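Long-range contacts in long form salivary protein D7L1 (Aedes aegypti, PDB 3DXL), which sequesters host biogenic amines and leukotrienes at the bite of the female mosquito, countering the host's response and so modulating blood feeding: residues 66-71 with 97-102; 154-159 with 190-195; 74-79 with 126-131; 210-215 with 224-229. All blocks are in the same frame, centred on the assembly; numbering follows the deposited sequence.

Contact 1 (66-71 with 97-102); sequences QKFDAS and KQLPST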
loop_
_atom_site.group_PDB
_atom_site.type_symbol
_atom_site.label_atom_id
_atom_site.label_comp_id
_atom_site.label_asym_id
_atom_site.label_seq_id
_atom_site.Cartn_x
_atom_site.Cartn_y
_atom_site.Cartn_z
ATOM N N GLN A 66 17.654 12.928 7.783
ATOM C CA GLN A 66 17.340 13.177 9.203
ATOM C C GLN A 66 16.734 14.570 9.414
ATOM O O GLN A 66 17.110 15.314 10.334
ATOM C CB GLN A 66 18.534 12.889 10.131
ATOM C CG GLN A 66 18.775 11.386 10.331
ATOM C CD GLN A 66 19.661 11.060 11.519
ATOM O OE1 GLN A 66 19.202 10.504 12.522
ATOM N NE2 GLN A 66 20.939 11.397 11.410
ATOM N N LYS A 67 15.796 14.903 8.530
ATOM C CA LYS A 67 15.066 16.167 8.553
ATOM C C LYS A 67 13.671 15.934 8.005
ATOM O O LYS A 67 13.427 14.961 7.278
ATOM C CB LYS A 67 15.699 17.203 7.623
ATOM C CG LYS A 67 17.157 17.479 7.782
ATOM C CD LYS A 67 17.619 18.302 6.599
ATOM C CE LYS A 67 19.086 18.599 6.696
ATOM N NZ LYS A 67 19.454 19.633 5.732
ATOM N N PHE A 68 12.776 16.864 8.317
ATOM C CA PHE A 68 11.476 16.937 7.682
ATOM C C PHE A 68 11.596 17.582 6.300
ATOM O O PHE A 68 12.587 18.269 6.012
ATOM C CB PHE A 68 10.492 17.679 8.591
ATOM C CG PHE A 68 10.185 16.933 9.859
ATOM C CD1 PHE A 68 9.104 16.053 9.911
ATOM C CD2 PHE A 68 11.002 17.063 10.983
ATOM C CE1 PHE A 68 8.826 15.352 11.064
ATOM C CE2 PHE A 68 10.734 16.361 12.146
ATOM C CZ PHE A 68 9.646 15.494 12.185
ATOM N N ASP A 69 10.602 17.342 5.449
ATOM C CA ASP A 69 10.629 17.764 4.054
ATOM C C ASP A 69 9.215 18.153 3.659
ATOM O O ASP A 69 8.318 17.314 3.647
ATOM C CB ASP A 69 11.158 16.617 3.175
ATOM C CG ASP A 69 11.442 17.038 1.743
ATOM O OD1 ASP A 69 10.980 18.110 1.305
ATOM O OD2 ASP A 69 12.129 16.266 1.043
ATOM N N ALA A 70 9.008 19.432 3.363
ATOM C CA ALA A 70 7.680 19.921 3.021
ATOM C C ALA A 70 7.329 19.755 1.542
ATOM O O ALA A 70 6.217 20.093 1.126
ATOM C CB ALA A 70 7.530 21.375 3.443
ATOM N N SER A 71 8.265 19.226 0.758
ATOM C CA SER A 71 8.069 19.106 -0.683
ATOM C C SER A 71 6.803 18.327 -1.033
ATOM O O SER A 71 6.080 18.707 -1.952
ATOM C CB SER A 71 9.288 18.462 -1.353
ATOM O OG SER A 71 10.471 19.195 -1.072
ATOM N N LYS A 97 8.791 22.976 7.086
ATOM C CA LYS A 97 10.097 23.499 6.660
ATOM C C LYS A 97 10.951 24.042 7.805
ATOM O O LYS A 97 12.179 23.942 7.771
ATOM C CB LYS A 97 9.908 24.596 5.609
ATOM C CG LYS A 97 9.758 24.078 4.188
ATOM C CD LYS A 97 9.587 25.213 3.178
ATOM C CE LYS A 97 10.920 25.817 2.746
ATOM N NZ LYS A 97 11.603 26.552 3.846
ATOM N N GLN A 98 10.291 24.603 8.814
ATOM C CA GLN A 98 10.970 25.267 9.928
ATOM C C GLN A 98 11.221 24.369 11.148
ATOM O O GLN A 98 11.873 24.787 12.107
ATOM C CB GLN A 98 10.202 26.529 10.322
ATOM C CG GLN A 98 10.251 27.611 9.245
ATOM C CD GLN A 98 9.095 28.594 9.324
ATOM O OE1 GLN A 98 8.632 28.947 10.407
ATOM N NE2 GLN A 98 8.630 29.048 8.166
ATOM N N LEU A 99 10.716 23.135 11.111
ATOM C CA LEU A 99 11.076 22.141 12.124
ATOM C C LEU A 99 12.587 21.909 12.101
ATOM O O LEU A 99 13.203 21.943 11.026
ATOM C CB LEU A 99 10.334 20.816 11.890
ATOM C CG LEU A 99 8.844 20.793 12.219
ATOM C CD1 LEU A 99 8.260 19.434 11.821
ATOM C CD2 LEU A 99 8.603 21.079 13.693
ATOM N N PRO A 100 13.197 21.684 13.281
ATOM C CA PRO A 100 14.636 21.452 13.299
ATOM C C PRO A 100 14.987 20.091 12.715
ATOM O O PRO A 100 14.123 19.207 12.623
ATOM C CB PRO A 100 14.971 21.472 14.793
ATOM C CG PRO A 100 13.725 21.013 15.455
ATOM C CD PRO A 100 12.619 21.616 14.636
ATOM N N SER A 101 16.239 19.931 12.309
ATOM C CA SER A 101 16.760 18.617 11.970
ATOM C C SER A 101 16.529 17.700 13.167
ATOM O O SER A 101 16.647 18.122 14.318
ATOM C CB SER A 101 18.229 18.714 11.589
ATOM O OG SER A 101 18.349 19.486 10.411
ATOM N N THR A 102 16.129 16.463 12.899
ATOM C CA THR A 102 15.606 15.599 13.946
ATOM C C THR A 102 16.122 14.176 13.782
ATOM O O THR A 102 16.116 13.631 12.673
ATOM C CB THR A 102 14.049 15.630 13.933
ATOM O OG1 THR A 102 13.590 16.959 14.214
ATOM C CG2 THR A 102 13.453 14.678 14.959
HETATM O O HOH W 1 13.697 19.149 9.689
#
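The ring of F68 carries the L99 methyl CD1 on one face, close to its centre: CD1 sits 3.7 Å from the centroid of the F68 ring and 12° off the normal, a CH-pi contact. At the ring's edge, in its plane, lies the T102 hydroxyl, with OG1 3.6 Å from F68 CE2. That oxygen does not point its hydrogen at the ring, because T102 OG1 donates to P100 O at 2.8 Å within its own loop. Y61 meets F68 edge-to-face, and V96, A112 and Y113 also touch it, so an aromatic fills the place well. A flat ring can offer a face to an aliphatic branch and an edge to a hydroxyl.

Backbone ties flank this core. T102 N donates to Q66 O at 3.0 Å, 156° at the hydrogen, from above the carbonyl plane. A water accepts from F68 N and lies 3.1 Å from L99 O, probably linking the two segments where they stand too far apart for direct bonding. Q66 and K67 form a G1 bulge opposite D62. Past the ring, the small A70 lets its CB rest 3.6 Å from K97 CG.

The chemistry is thus an apolar centre with polar margins: one direct bond and one probable water-mediated link join the strand 67-68 region to the loop after helix 86-97, while F68 and L99 press together, shielding part of each from solvent.

Contact 2 (154-159 with 190-195); sequences FEFCEN and TDCVMK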
loop_
_atom_site.group_PDB
_atom_site.type_symbol
_atom_site.label_atom_id
_atom_site.label_comp_id
_atom_site.label_asym_id
_atom_site.label_seq_id
_atom_site.Cartn_x
_atom_site.Cartn_y
_atom_site.Cartn_z
ATOM N N PHE A 154 -6.728 -7.210 -6.760
ATOM C CA PHE A 154 -6.665 -8.068 -7.943
ATOM C C PHE A 154 -7.891 -7.847 -8.833
ATOM O O PHE A 154 -7.759 -7.728 -10.051
ATOM C CB PHE A 154 -6.562 -9.547 -7.544
ATOM C CG PHE A 154 -5.218 -9.961 -6.979
ATOM C CD1 PHE A 154 -4.585 -11.092 -7.492
ATOM C CD2 PHE A 154 -4.609 -9.288 -5.924
ATOM C CE1 PHE A 154 -3.365 -11.523 -6.991
ATOM C CE2 PHE A 154 -3.370 -9.732 -5.414
ATOM C CZ PHE A 154 -2.755 -10.853 -5.948
ATOM N N GLU A 155 -9.076 -7.798 -8.230
ATOM C CA GLU A 155 -10.299 -7.547 -8.989
ATOM C C GLU A 155 -10.303 -6.184 -9.650
ATOM O O GLU A 155 -10.763 -6.049 -10.779
ATOM C CB GLU A 155 -11.527 -7.748 -8.122
ATOM C CG GLU A 155 -11.700 -9.192 -7.753
ATOM C CD GLU A 155 -12.958 -9.467 -6.979
ATOM O OE1 GLU A 155 -13.795 -8.549 -6.810
ATOM O OE2 GLU A 155 -13.110 -10.626 -6.545
ATOM N N PHE A 156 -9.798 -5.164 -8.954
ATOM C CA PHE A 156 -9.657 -3.841 -9.558
ATOM C C PHE A 156 -8.873 -3.929 -10.874
ATOM O O PHE A 156 -9.311 -3.393 -11.894
ATOM C CB PHE A 156 -8.993 -2.864 -8.572
ATOM C CG PHE A 156 -8.342 -1.673 -9.242
ATOM C CD1 PHE A 156 -9.109 -0.669 -9.835
ATOM C CD2 PHE A 156 -6.958 -1.582 -9.312
ATOM C CE1 PHE A 156 -8.492 0.391 -10.488
ATOM C CE2 PHE A 156 -6.340 -0.508 -9.952
ATOM C CZ PHE A 156 -7.111 0.474 -10.541
ATOM N N CYS A 157 -7.724 -4.603 -10.847
ATOM C CA CYS A 157 -6.895 -4.729 -12.040
ATOM C C CYS A 157 -7.594 -5.571 -13.109
ATOM O O CYS A 157 -7.637 -5.189 -14.291
ATOM C CB CYS A 157 -5.541 -5.337 -11.690
ATOM S SG CYS A 157 -4.530 -4.299 -10.606
ATOM N N GLU A 158 -8.151 -6.706 -12.691
ATOM C CA GLU A 158 -8.868 -7.590 -13.618
ATOM C C GLU A 158 -9.957 -6.824 -14.358
ATOM O O GLU A 158 -10.134 -6.997 -15.567
ATOM C CB GLU A 158 -9.534 -8.716 -12.855
ATOM C CG GLU A 158 -8.598 -9.767 -12.334
ATOM C CD GLU A 158 -9.324 -10.831 -11.544
ATOM O OE1 GLU A 158 -10.477 -10.608 -11.134
ATOM O OE2 GLU A 158 -8.741 -11.907 -11.331
ATOM N N ASN A 159 -10.699 -5.985 -13.632
ATOM C CA ASN A 159 -11.818 -5.277 -14.240
ATOM C C ASN A 159 -11.362 -4.208 -15.223
ATOM O O ASN A 159 -12.067 -3.915 -16.188
ATOM C CB ASN A 159 -12.725 -4.686 -13.168
ATOM C CG ASN A 159 -13.445 -5.742 -12.357
ATOM O OD1 ASN A 159 -13.465 -6.927 -12.719
ATOM N ND2 ASN A 159 -14.061 -5.323 -11.263
ATOM N N THR A 190 -0.386 -7.278 -15.002
ATOM C CA THR A 190 0.472 -7.799 -13.954
ATOM C C THR A 190 1.234 -6.657 -13.283
ATOM O O THR A 190 1.453 -6.693 -12.077
ATOM C CB THR A 190 1.411 -8.876 -14.518
ATOM O OG1 THR A 190 0.622 -9.975 -15.017
ATOM C CG2 THR A 190 2.335 -9.408 -13.465
ATOM N N ASP A 191 1.603 -5.637 -14.054
ATOM C CA ASP A 191 2.162 -4.411 -13.473
ATOM C C ASP A 191 1.175 -3.765 -12.488
ATOM O O ASP A 191 1.561 -3.349 -11.386
ATOM C CB ASP A 191 2.576 -3.436 -14.583
ATOM C CG ASP A 191 3.396 -2.273 -14.060
ATOM O OD1 ASP A 191 4.446 -2.510 -13.423
ATOM O OD2 ASP A 191 2.976 -1.130 -14.282
ATOM N N CYS A 192 -0.094 -3.692 -12.875
ATOM C CA CYS A 192 -1.149 -3.165 -11.996
ATOM C C CYS A 192 -1.195 -3.928 -10.677
ATOM O O CYS A 192 -1.230 -3.321 -9.600
ATOM C CB CYS A 192 -2.505 -3.229 -12.712
ATOM S SG CYS A 192 -3.962 -2.664 -11.777
ATOM N N VAL A 193 -1.161 -5.257 -10.750
ATOM C CA VAL A 193 -1.273 -6.081 -9.546
ATOM C C VAL A 193 -0.014 -5.979 -8.677
ATOM O O VAL A 193 -0.106 -5.738 -7.471
ATOM C CB VAL A 193 -1.571 -7.555 -9.889
ATOM C CG1 VAL A 193 -1.552 -8.412 -8.639
ATOM C CG2 VAL A 193 -2.914 -7.676 -10.594
ATOM N N MET A 194 1.152 -6.161 -9.291
ATOM C CA MET A 194 2.417 -6.153 -8.547
ATOM C C MET A 194 2.699 -4.808 -7.876
ATOM O O MET A 194 3.245 -4.763 -6.776
ATOM C CB MET A 194 3.583 -6.552 -9.456
ATOM C CG MET A 194 3.496 -7.973 -9.989
ATOM S SD MET A 194 3.898 -9.262 -8.785
ATOM C CE MET A 194 5.701 -9.200 -8.795
ATOM N N LYS A 195 2.324 -3.716 -8.538
ATOM C CA LYS A 195 2.460 -2.402 -7.913
ATOM C C LYS A 195 1.394 -2.198 -6.842
ATOM O O LYS A 195 1.654 -1.591 -5.802
ATOM C CB LYS A 195 2.431 -1.290 -8.960
ATOM C CG LYS A 195 3.725 -1.232 -9.733
ATOM C CD LYS A 195 3.689 -0.202 -10.831
ATOM C CE LYS A 195 5.038 -0.086 -11.508
ATOM N NZ LYS A 195 4.911 0.538 -12.846
#
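A disulfide between two antiparallel helices of the C-terminal PBP/GOBP domain forms the heart of this contact, beside the pocket for biogenic amines. Segments 154-159 and 190-195 of helices 153-161 and 184-196 run at 162° to each other, their axes 9.1 Å apart at closest approach. C157 and C192 both direct their CB atoms across the gap. C157 SG lies beside its backbone N, anti to the carbonyl carbon, whereas C192 SG is anti to its own backbone N, and the two sulfurs join at 2.1 Å with a chi3 of -83°, close to the perpendicular that a disulfide prefers.

V193 follows directly after C192 and splits its branches between two partners. Its CG2 rests on C157 CB at 3.7 Å. Its CG1, anti to the backbone N, stands over the centre of the F154 ring, 3.8 Å from the centroid and 11° off the normal. A beta-branched residue suits this place, since one methyl packs the disulfide and the other covers an aromatic face. C192 SG in turn approaches the F156 ring obliquely, 3.7 Å from F156 CE2.

The binding residues stand close by. E158 turns away from helix 184-196 and pairs with R176, F154 touches E268, and C157 and E158 both touch H189; these four noradrenaline-binding residues, E158, R176, H189 and E268, thus lie at or beside the braced pair. Covalently pinned helices around a ligand cavity are the hallmark of the odorant-binding-protein fold, seen here in its biogenic amine domain.

Contact 3 (74-79 with 126-131); sequences QEQFKA and NLFHGN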
loop_
_atom_site.group_PDB
_atom_site.type_symbol
_atom_site.label_atom_id
_atom_site.label_comp_id
_atom_site.label_asym_id
_atom_site.label_seq_id
_atom_site.Cartn_x
_atom_site.Cartn_y
_atom_site.Cartn_z
ATOM N N GLN A 74 3.500 20.419 -1.105
ATOM C CA GLN A 74 3.274 21.158 -2.347
ATOM C C GLN A 74 2.909 20.231 -3.515
ATOM O O GLN A 74 2.039 20.566 -4.318
ATOM C CB GLN A 74 4.472 22.045 -2.691
ATOM C CG GLN A 74 4.760 23.157 -1.660
ATOM C CD GLN A 74 3.606 24.148 -1.453
ATOM O OE1 GLN A 74 2.769 24.367 -2.339
ATOM N NE2 GLN A 74 3.572 24.762 -0.271
ATOM N N GLU A 75 3.549 19.057 -3.590
ATOM C CA GLU A 75 3.214 18.068 -4.614
ATOM C C GLU A 75 1.770 17.613 -4.457
ATOM O O GLU A 75 1.023 17.503 -5.435
ATOM C CB GLU A 75 4.153 16.857 -4.544
ATOM C CG GLU A 75 5.535 17.088 -5.134
ATOM C CD GLU A 75 5.492 17.521 -6.594
ATOM O OE1 GLU A 75 4.798 16.866 -7.404
ATOM O OE2 GLU A 75 6.153 18.525 -6.920
ATOM N N GLN A 76 1.375 17.367 -3.210
ATOM C CA GLN A 76 0.030 16.929 -2.904
ATOM C C GLN A 76 -1.023 17.970 -3.290
ATOM O O GLN A 76 -2.043 17.647 -3.901
ATOM C CB GLN A 76 -0.074 16.548 -1.426
ATOM C CG GLN A 76 -1.345 15.810 -1.055
ATOM C CD GLN A 76 -1.415 14.393 -1.601
ATOM O OE1 GLN A 76 -0.486 13.906 -2.243
ATOM N NE2 GLN A 76 -2.527 13.739 -1.348
ATOM N N PHE A 77 -0.769 19.224 -2.933
ATOM C CA PHE A 77 -1.694 20.313 -3.232
ATOM C C PHE A 77 -1.798 20.585 -4.739
ATOM O O PHE A 77 -2.874 20.895 -5.240
ATOM C CB PHE A 77 -1.277 21.562 -2.446
ATOM C CG PHE A 77 -2.204 22.739 -2.599
ATOM C CD1 PHE A 77 -3.584 22.592 -2.532
ATOM C CD2 PHE A 77 -1.673 24.017 -2.758
ATOM C CE1 PHE A 77 -4.420 23.709 -2.660
ATOM C CE2 PHE A 77 -2.499 25.130 -2.881
ATOM C CZ PHE A 77 -3.868 24.980 -2.827
ATOM N N LYS A 78 -0.679 20.470 -5.442
ATOM C CA LYS A 78 -0.674 20.599 -6.904
ATOM C C LYS A 78 -1.591 19.563 -7.560
ATOM O O LYS A 78 -2.337 19.877 -8.488
ATOM C CB LYS A 78 0.749 20.474 -7.439
ATOM C CG LYS A 78 0.883 20.620 -8.946
ATOM C CD LYS A 78 2.339 20.490 -9.363
ATOM C CE LYS A 78 2.552 20.907 -10.806
ATOM N NZ LYS A 78 3.977 20.741 -11.202
ATOM N N ALA A 79 -1.530 18.333 -7.055
ATOM C CA ALA A 79 -2.355 17.241 -7.569
ATOM C C ALA A 79 -3.816 17.370 -7.148
ATOM O O ALA A 79 -4.717 16.932 -7.869
ATOM C CB ALA A 79 -1.797 15.902 -7.121
ATOM N N ASN A 126 -7.283 17.111 5.332
ATOM C CA ASN A 126 -7.924 17.345 4.042
ATOM C C ASN A 126 -7.024 17.010 2.862
ATOM O O ASN A 126 -7.458 16.363 1.900
ATOM C CB ASN A 126 -8.410 18.790 3.938
ATOM C CG ASN A 126 -9.611 19.069 4.816
ATOM O OD1 ASN A 126 -10.131 18.191 5.492
ATOM N ND2 ASN A 126 -10.054 20.324 4.813
ATOM N N LEU A 127 -5.772 17.437 2.932
ATOM C CA LEU A 127 -4.841 17.287 1.819
ATOM C C LEU A 127 -4.468 15.840 1.532
ATOM O O LEU A 127 -4.256 15.469 0.371
ATOM C CB LEU A 127 -3.573 18.080 2.107
ATOM C CG LEU A 127 -2.633 18.443 0.966
ATOM C CD1 LEU A 127 -3.387 19.145 -0.147
ATOM C CD2 LEU A 127 -1.556 19.364 1.503
ATOM N N PHE A 128 -4.351 15.050 2.592
ATOM C CA PHE A 128 -3.851 13.687 2.488
ATOM C C PHE A 128 -4.958 12.651 2.638
ATOM O O PHE A 128 -4.730 11.535 3.123
ATOM C CB PHE A 128 -2.705 13.478 3.466
ATOM C CG PHE A 128 -1.441 14.140 3.035
ATOM C CD1 PHE A 128 -0.638 13.558 2.055
ATOM C CD2 PHE A 128 -1.058 15.367 3.570
ATOM C CE1 PHE A 128 0.534 14.167 1.631
ATOM C CE2 PHE A 128 0.111 15.986 3.148
ATOM C CZ PHE A 128 0.914 15.390 2.182
ATOM N N HIS A 129 -6.154 13.022 2.183
ATOM C CA HIS A 129 -7.271 12.071 1.988
ATOM C C HIS A 129 -7.756 11.452 3.292
ATOM O O HIS A 129 -8.131 10.273 3.331
ATOM C CB HIS A 129 -6.940 10.993 0.937
ATOM C CG HIS A 129 -6.446 11.554 -0.353
ATOM N ND1 HIS A 129 -7.178 12.452 -1.104
ATOM C CD2 HIS A 129 -5.294 11.344 -1.027
ATOM C CE1 HIS A 129 -6.489 12.777 -2.184
ATOM N NE2 HIS A 129 -5.344 12.112 -2.164
ATOM N N GLY A 130 -7.748 12.262 4.350
ATOM C CA GLY A 130 -8.290 11.885 5.641
ATOM C C GLY A 130 -9.676 12.446 5.903
ATOM O O GLY A 130 -10.329 12.035 6.855
ATOM N N ASN A 131 -10.125 13.388 5.073
ATOM C CA ASN A 131 -11.464 13.960 5.216
ATOM C C ASN A 131 -12.474 13.008 4.582
ATOM O O ASN A 131 -12.473 12.810 3.369
ATOM C CB ASN A 131 -11.531 15.354 4.582
ATOM C CG ASN A 131 -12.888 16.026 4.759
ATOM O OD1 ASN A 131 -13.930 15.442 4.473
ATOM N ND2 ASN A 131 -12.871 17.268 5.228
#
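Q76 leaves its helix with CG anti to the backbone N and then bends at chi2 (70°), which swings its amide over F128 and up to the chain end of helix 121-127. L127 has the matching first torsion, CG anti to its backbone N, and the two side chains slide past each other in opposite directions, Q76 CG touching L127 CG at 3.6 Å.

Q76 NE2 donates to L127 O at 3.0 Å and 162°, a nearly straight bond on a carbonyl lone pair and in the amide plane. Glutamine is apt here because its other atom is used as well: OE1 accepts from F4 N, so both ends of the amide are gripped and its flip is fixed. The amide lies almost parallel to the F128 ring, 12° between planes, while Q76 CG stands over that ring's face, offset toward the rim, 4.0 Å from the centroid. L127 CD1 reaches 3.7 Å from F77 CA, giving the contact its aliphatic side.

H129 hydrogen-bonds F4 O through NE2, so Q76 and H129 together hold the N-terminal arm. F128 also touches W37, which, with G130, binds leukotriene E4, placing the contact at the lipid pocket. Helix 71-79 thus packs against the end of helix 121-127, with F77 on helix 86-97, F128 and H129 on helix 6-20, and H129 on helix 132-142.

Contact 4 (210-215 with 224-229); sequences EVKRDF and ALEEVL. Unlike the reference sequence in segment 224-229: E227 (reference Lys).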
loop_
_atom_site.group_PDB
_atom_site.type_symbol
_atom_site.label_atom_id
_atom_site.label_comp_id
_atom_site.label_asym_id
_atom_site.label_seq_id
_atom_site.Cartn_x
_atom_site.Cartn_y
_atom_site.Cartn_z
ATOM N N GLU A 210 8.690 -6.593 0.864
ATOM C CA GLU A 210 7.240 -6.758 0.756
ATOM C C GLU A 210 6.852 -8.205 0.412
ATOM O O GLU A 210 5.897 -8.741 0.970
ATOM C CB GLU A 210 6.658 -5.782 -0.258
ATOM C CG GLU A 210 5.117 -5.721 -0.283
ATOM C CD GLU A 210 4.463 -5.073 0.944
ATOM O OE1 GLU A 210 5.133 -4.344 1.713
ATOM O OE2 GLU A 210 3.247 -5.287 1.121
ATOM N N VAL A 211 7.615 -8.838 -0.486
ATOM C CA VAL A 211 7.352 -10.238 -0.850
ATOM C C VAL A 211 7.582 -11.124 0.372
ATOM O O VAL A 211 6.789 -12.011 0.684
ATOM C CB VAL A 211 8.219 -10.722 -2.025
ATOM C CG1 VAL A 211 7.712 -12.060 -2.516
ATOM C CG2 VAL A 211 8.191 -9.722 -3.158
ATOM N N LYS A 212 8.667 -10.845 1.090
ATOM C CA LYS A 212 8.985 -11.594 2.301
ATOM C C LYS A 212 7.892 -11.478 3.352
ATOM O O LYS A 212 7.563 -12.449 4.021
ATOM C CB LYS A 212 10.319 -11.142 2.896
ATOM C CG LYS A 212 11.525 -11.600 2.088
ATOM C CD LYS A 212 12.813 -10.924 2.556
ATOM C CE LYS A 212 13.143 -11.291 3.989
ATOM N NZ LYS A 212 14.425 -10.663 4.435
ATOM N N ARG A 213 7.342 -10.267 3.499
ATOM C CA ARG A 213 6.275 -10.003 4.444
ATOM C C ARG A 213 5.122 -10.980 4.210
ATOM O O ARG A 213 4.584 -11.555 5.144
ATOM C CB ARG A 213 5.797 -8.554 4.285
ATOM C CG ARG A 213 4.791 -8.094 5.320
ATOM C CD ARG A 213 4.342 -6.658 5.052
ATOM N NE ARG A 213 3.858 -6.025 6.285
ATOM C CZ ARG A 213 2.625 -6.147 6.764
ATOM N NH1 ARG A 213 1.715 -6.857 6.107
ATOM N NH2 ARG A 213 2.284 -5.547 7.896
ATOM N N ASP A 214 4.746 -11.142 2.946
ATOM C CA ASP A 214 3.632 -12.022 2.600
ATOM C C ASP A 214 3.936 -13.514 2.789
ATOM O O ASP A 214 3.054 -14.277 3.163
ATOM C CB ASP A 214 3.146 -11.736 1.186
ATOM C CG ASP A 214 2.317 -10.462 1.104
ATOM O OD1 ASP A 214 1.932 -9.907 2.166
ATOM O OD2 ASP A 214 2.049 -10.022 -0.035
ATOM N N PHE A 215 5.191 -13.913 2.572
ATOM C CA PHE A 215 5.608 -15.280 2.915
ATOM C C PHE A 215 5.500 -15.543 4.412
ATOM O O PHE A 215 4.979 -16.581 4.840
ATOM C CB PHE A 215 7.039 -15.566 2.454
ATOM C CG PHE A 215 7.137 -16.161 1.070
ATOM C CD1 PHE A 215 6.548 -15.527 -0.017
ATOM C CD2 PHE A 215 7.865 -17.326 0.853
ATOM C CE1 PHE A 215 6.651 -16.064 -1.295
ATOM C CE2 PHE A 215 7.972 -17.871 -0.428
ATOM C CZ PHE A 215 7.372 -17.230 -1.498
ATOM N N ALA A 224 14.826 -19.323 0.967
ATOM C CA ALA A 224 14.759 -19.831 -0.395
ATOM C C ALA A 224 14.200 -18.759 -1.337
ATOM O O ALA A 224 14.696 -18.582 -2.437
ATOM C CB ALA A 224 13.944 -21.118 -0.456
ATOM N N LEU A 225 13.187 -18.026 -0.878
ATOM C CA LEU A 225 12.616 -16.934 -1.658
ATOM C C LEU A 225 13.663 -15.886 -2.021
ATOM O O LEU A 225 13.746 -15.443 -3.156
ATOM C CB LEU A 225 11.481 -16.274 -0.883
ATOM C CG LEU A 225 10.972 -14.936 -1.431
ATOM C CD1 LEU A 225 10.277 -15.090 -2.785
ATOM C CD2 LEU A 225 10.040 -14.268 -0.436
ATOM N N GLU A 226 14.474 -15.500 -1.043
ATOM C CA GLU A 226 15.488 -14.487 -1.283
ATOM C C GLU A 226 16.482 -14.939 -2.346
ATOM O O GLU A 226 16.854 -14.164 -3.222
ATOM C CB GLU A 226 16.223 -14.128 0.006
ATOM C CG GLU A 226 15.484 -13.129 0.891
ATOM C CD GLU A 226 16.424 -12.305 1.779
ATOM O OE1 GLU A 226 17.429 -12.851 2.274
ATOM O OE2 GLU A 226 16.155 -11.104 1.985
ATOM N N GLU A 227 16.893 -16.205 -2.278
ATOM C CA GLU A 227 17.800 -16.768 -3.275
ATOM C C GLU A 227 17.171 -16.761 -4.668
ATOM O O GLU A 227 17.796 -16.356 -5.644
ATOM C CB GLU A 227 18.211 -18.184 -2.872
ATOM C CG GLU A 227 19.107 -18.220 -1.644
ATOM C CD GLU A 227 19.275 -19.604 -1.043
ATOM O OE1 GLU A 227 18.495 -20.527 -1.375
ATOM O OE2 GLU A 227 20.194 -19.758 -0.215
ATOM N N VAL A 228 15.911 -17.180 -4.751
ATOM C CA VAL A 228 15.189 -17.123 -6.018
ATOM C C VAL A 228 15.106 -15.689 -6.549
ATOM O O VAL A 228 15.355 -15.434 -7.716
ATOM C CB VAL A 228 13.774 -17.731 -5.892
ATOM C CG1 VAL A 228 12.889 -17.312 -7.067
ATOM C CG2 VAL A 228 13.849 -19.260 -5.792
ATOM N N LEU A 229 14.772 -14.743 -5.680
ATOM C CA LEU A 229 14.649 -13.366 -6.136
ATOM C C LEU A 229 15.978 -12.767 -6.568
ATOM O O LEU A 229 16.016 -11.973 -7.505
ATOM C CB LEU A 229 13.966 -12.488 -5.089
ATOM C CG LEU A 229 12.445 -12.644 -5.018
ATOM C CD1 LEU A 229 11.922 -11.834 -3.837
ATOM C CD2 LEU A 229 11.763 -12.215 -6.319
#
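K212 has two carboxylates for its ammonium group. NZ makes a salt bridge to E226 OE2 across the contact at 3.0 Å, reaching it from well above the carboxylate plane, and another to E209 on its own helix. The lysine chain bends at chi3 (63°) to get there, and its CD runs along the same oxygen, K212 CD lying 3.4 Å from E226 OE2. A long flexible lysine suits this margin, keeping its CG near L225 while CD and CE run to E226.

Behind that bridge the contact is apolar. L225 CD2 lies over the centre of the F215 ring, 3.7 Å from the centroid and 10° off the normal, and also meets V211 CG1 at 3.8 Å. L229 adds a looser touch on V211.

The other charged residues of segment 210-215 have partners too: E210 bridges R267 and R15, D214 bridges R267 and R270, and R213 pairs with D19 and E18, which ties this helix to the N-terminal domain as well.

Segments 210-215 and 224-229 of helices 208-217 and 223-234 run at 149°, a roughly antiparallel pair, with F215 packing on helix 257-271 and L225 and L229 on helix 243-253.

Overall arrangement
The four contacts divide between the two domains. Contacts 1 and 3 belong to the N-terminal lipid-binding half, contacts 2 and 4 to the C-terminal amine-binding half, and the centres of contacts 1 and 2 stand 35 Å apart. Contacts 1 and 3 adjoin in sequence, strand 67-68 leading into helix 71-79, yet their centres are 18 Å apart. Contacts 2 and 4 are 20 Å apart at their centres and about 6 Å at their nearest atoms. Contact 3 borders the leukotriene site and contact 2 the noradrenaline site; their centres lie 25 Å apart, in keeping with independent binding. Contact 4 stands farther off, F215 about 11 Å from D265 between side chains, and contact 1 lies away from both.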